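Local coordinates for protein chorismatase (Streptomyces hygroscopicus, PDB 4BPS) that hydrolyses chorismate to a dihydroxycyclohexadiene carboxylic acid and pyruvate, supplying a building block for the immunosuppressant polyketides FK506 and FK520, at residues 86-91 and 119-124. Residues are numbered along the deposited sequence; the frame is centred on the assembly and turned at random.
Sequences MDNGIA and YTNVFQ
Asn121 on helix 112-129 meets Asn88 in the turn of a beta hairpin through two amides laid one over the other, their planes 14° apart while the side chains cross at nearly a right angle. Along Asn121, CB sits 3.9 Å from Ile90 CD1 and also touches Asn88 CB. CG lies 3.7 Å from Asn88 CB, and OD1 lies over the amide carbon and nitrogen of Asn88, 4.1 Å from Asn88 ND2, too far for a direct bond. ND2 reaches the same Asn88 CB. Polar groups of the two residues, side-chain and backbone, are joined through three waters: one molecule accepts from Asn121 ND2 at 3.0 Å and donates to the backbone carbonyl Asn88 O, and another donates to Asn121 OD1 and, weakly, to Asn88 OD1. A third accepts from Asn88 ND2 at 2.8 Å and donates to the helix carbonyl Asn121 O.

The hairpin joins strands 83-87 and 90-94 by a type I' turn, Asp87 to Ile90, closed by reciprocal backbone bonds between the two end residues. Gly89, with phi 85°, has backbone angles at which a CB would press on the preceding carbonyl oxygen. In this YjgF-like N-terminal region the helix packs on the six-stranded sheet, and the contact lies at the sheet's margin, since 83-87 is an outermost strand.

Cutting Asn121 back to an alanine is likely to leave the Asn88 amide without its stacking mate and two of the bridging waters without their helix-side anchor. On the side facing the sheet, Ile90 reaches across with CD1 anti to CA (chi2 165°), which carries the methyl 3.5 Å from Asn121 O. The same CD1 is 4.1 Å from Val122 CG2. Ile90 and Val122 also touch Val103 and Phe193 of the sheet.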
HETATM    1  N   MSE A  86      -4.361  18.850   9.666  1.00  7.86           N
HETATM    2  CA  MSE A  86      -3.355  18.872   8.621  0.62  8.09           C
HETATM    3  C   MSE A  86      -2.064  19.427   9.213  1.00  9.68           C
HETATM    4  O   MSE A  86      -2.077  20.496   9.839  1.00 11.17           O
HETATM    5  CB  MSE A  86      -3.815  19.743   7.462  0.62  9.63           C
HETATM    6  CG  MSE A  86      -4.791  19.091   6.484  0.62 11.42           C
HETATM    7 SE   MSE A  86      -4.637  19.687   4.596  0.62 14.79          SE
HETATM    8  CE  MSE A  86      -3.006  20.734   4.751  0.62 16.84           C
ATOM      9  N   ASP A  87      -0.957  18.716   9.015  1.00  9.00           N
ATOM     10  CA  ASP A  87       0.340  19.143   9.516  1.00 10.60           C
ATOM     11  C   ASP A  87       1.378  18.773   8.485  1.00  9.87           C
ATOM     12  O   ASP A  87       1.440  17.624   8.069  1.00  9.07           O
ATOM     13  CB  ASP A  87       0.668  18.422  10.819  1.00 12.73           C
ATOM     14  CG  ASP A  87      -0.161  18.921  11.976  1.00 14.33           C
ATOM     15  OD1 ASP A  87       0.236  19.957  12.558  1.00 16.91           O
ATOM     16  OD2 ASP A  87      -1.199  18.300  12.293  1.00 13.15           O
ATOM     17  N   ASN A  88       2.196  19.743   8.080  1.00 10.14           N
ATOM     18  CA  ASN A  88       3.295  19.482   7.154  1.00 11.11           C
ATOM     19  C   ASN A  88       2.838  18.796   5.871  1.00  9.75           C
ATOM     20  O   ASN A  88       3.551  17.937   5.342  1.00 11.42           O
ATOM     21  CB  ASN A  88       4.373  18.631   7.851  1.00 14.37           C
ATOM     22  CG  ASN A  88       5.067  19.381   8.960  1.00 18.51           C
ATOM     23  OD1 ASN A  88       5.512  20.518   8.767  1.00 20.85           O
ATOM     24  ND2 ASN A  88       5.168  18.759  10.127  1.00 20.40           N
ATOM     25  N   GLY A  89       1.658  19.180   5.370  1.00  9.40           N
ATOM     26  CA  GLY A  89       1.109  18.608   4.151  1.00  9.35           C
ATOM     27  C   GLY A  89       0.346  17.319   4.350  1.00  7.80           C
ATOM     28  O   GLY A  89      -0.233  16.817   3.408  1.00  7.80           O
ATOM     29  N   ILE A  90       0.384  16.760   5.559  1.00  6.78           N
ATOM     30  CA  ILE A  90      -0.286  15.495   5.839  1.00  6.34           C
ATOM     31  C   ILE A  90      -1.682  15.790   6.360  1.00  6.22           C
ATOM     32  O   ILE A  90      -1.823  16.425   7.423  1.00  6.95           O
ATOM     33  CB  ILE A  90       0.479  14.674   6.902  1.00  6.44           C
ATOM     34  CG1 ILE A  90       1.960  14.474   6.533  1.00  6.91           C
ATOM     35  CG2 ILE A  90      -0.223  13.326   7.117  1.00  6.73           C
ATOM     36  CD1 ILE A  90       2.822  13.985   7.711  1.00  7.84           C
ATOM     37  N   ALA A  91      -2.707  15.320   5.646  1.00  5.57           N
ATOM     38  CA  ALA A  91      -4.058  15.337   6.180  1.00  5.55           C
ATOM     39  C   ALA A  91      -4.277  14.042   6.926  1.00  4.96           C
ATOM     40  O   ALA A  91      -3.974  12.975   6.394  1.00  5.35           O
ATOM     41  CB  ALA A  91      -5.087  15.518   5.076  1.00  6.20           C
ATOM     42  N   TYR A 119       8.681  11.463   4.234  1.00  5.58           N
ATOM     43  CA  TYR A 119       8.716  10.381   5.215  1.00  5.68           C
ATOM     44  C   TYR A 119       9.149  10.874   6.596  1.00  5.74           C
ATOM     45  O   TYR A 119       8.631  10.413   7.599  1.00  5.87           O
ATOM     46  CB  TYR A 119       9.592   9.201   4.733  1.00  6.26           C
ATOM     47  CG  TYR A 119       8.761   8.137   4.047  1.00  6.69           C
ATOM     48  CD1 TYR A 119       8.176   7.129   4.785  1.00  7.95           C
ATOM     49  CD2 TYR A 119       8.524   8.177   2.682  1.00  6.77           C
ATOM     50  CE1 TYR A 119       7.349   6.179   4.192  1.00  8.32           C
ATOM     51  CE2 TYR A 119       7.693   7.238   2.084  1.00  7.13           C
ATOM     52  CZ  TYR A 119       7.118   6.231   2.841  1.00  7.10           C
ATOM     53  OH  TYR A 119       6.274   5.294   2.275  1.00  7.53           O
ATOM     54  N   THR A 120      10.084  11.826   6.649  1.00  5.73           N
ATOM     55  CA  THR A 120      10.422  12.437   7.939  1.00  5.95           C
ATOM     56  C   THR A 120       9.170  12.992   8.606  1.00  5.75           C
ATOM     57  O   THR A 120       8.950  12.816   9.799  1.00  6.00           O
ATOM     58  CB  THR A 120      11.457  13.542   7.767  1.00  6.91           C
ATOM     59  OG1 THR A 120      12.731  12.975   7.428  1.00  7.34           O
ATOM     60  CG2 THR A 120      11.625  14.348   9.060  1.00  7.45           C
ATOM     61  N   ASN A 121       8.359  13.675   7.815  1.00  5.59           N
ATOM     62  CA  ASN A 121       7.156  14.290   8.351  1.00  6.84           C
ATOM     63  C   ASN A 121       6.146  13.224   8.810  1.00  6.14           C
ATOM     64  O   ASN A 121       5.498  13.397   9.848  1.00  6.16           O
ATOM     65  CB  ASN A 121       6.531  15.248   7.338  1.00  8.16           C
ATOM     66  CG  ASN A 121       7.374  16.497   7.149  1.00 10.72           C
ATOM     67  OD1 ASN A 121       8.150  16.856   8.032  1.00 13.53           O
ATOM     68  ND2 ASN A 121       7.265  17.126   5.998  1.00 10.70           N
ATOM     69  N   VAL A 122       6.039  12.117   8.076  1.00  6.37           N
ATOM     70  CA  VAL A 122       5.190  11.004   8.506  1.00  6.64           C
ATOM     71  C   VAL A 122       5.673  10.411   9.837  1.00  6.45           C
ATOM     72  O   VAL A 122       4.879  10.238  10.788  1.00  6.99           O
ATOM     73  CB  VAL A 122       5.103   9.931   7.411  1.00  7.34           C
ATOM     74  CG1 VAL A 122       4.432   8.660   7.921  1.00  7.47           C
ATOM     75  CG2 VAL A 122       4.365  10.463   6.178  1.00  8.23           C
ATOM     76  N   PHE A 123       6.963  10.092   9.931  1.00  6.33           N
ATOM     77  CA  PHE A 123       7.491   9.531  11.174  1.00  6.43           C
ATOM     78  C   PHE A 123       7.291  10.514  12.318  1.00  6.74           C
ATOM     79  O   PHE A 123       6.910  10.124  13.431  1.00  7.59           O
ATOM     80  CB  PHE A 123       8.967   9.169  11.056  1.00  7.28           C
ATOM     81  CG  PHE A 123       9.272   8.051  10.083  1.00  7.07           C
ATOM     82  CD1 PHE A 123       8.600   6.833  10.113  1.00  8.65           C
ATOM     83  CD2 PHE A 123      10.284   8.208   9.154  1.00  7.07           C
ATOM     84  CE1 PHE A 123       8.926   5.816   9.230  1.00  9.37           C
ATOM     85  CE2 PHE A 123      10.598   7.202   8.244  1.00  8.00           C
ATOM     86  CZ  PHE A 123       9.923   6.006   8.288  1.00  8.77           C
ATOM     87  N   GLN A 124       7.554  11.801  12.072  1.00  6.96           N
ATOM     88  CA  GLN A 124       7.387  12.791  13.128  1.00  7.58           C
ATOM     89  C   GLN A 124       5.943  12.933  13.574  1.00  6.92           C
ATOM     90  O   GLN A 124       5.695  13.093  14.763  1.00  7.24           O
ATOM     91  CB  GLN A 124       7.939  14.129  12.666  1.00 10.29           C
ATOM     92  CG  GLN A 124       7.823  15.215  13.725  1.00 15.11           C
ATOM     93  CD  GLN A 124       8.371  14.806  15.124  1.00 18.40           C
ATOM     94  OE1 GLN A 124       9.433  14.198  15.237  1.00 22.11           O
ATOM     95  NE2 GLN A 124       7.633  15.146  16.184  1.00 16.78           N
TER
HETATM   96  O   HOH W   1       4.842  16.031  10.798  1.00 13.23           O
HETATM   97  O   HOH W   2       5.256  16.422   3.869  1.00 19.02           O
HETATM   98  O   HOH W   3       8.276  19.764   8.446  1.00 32.35           O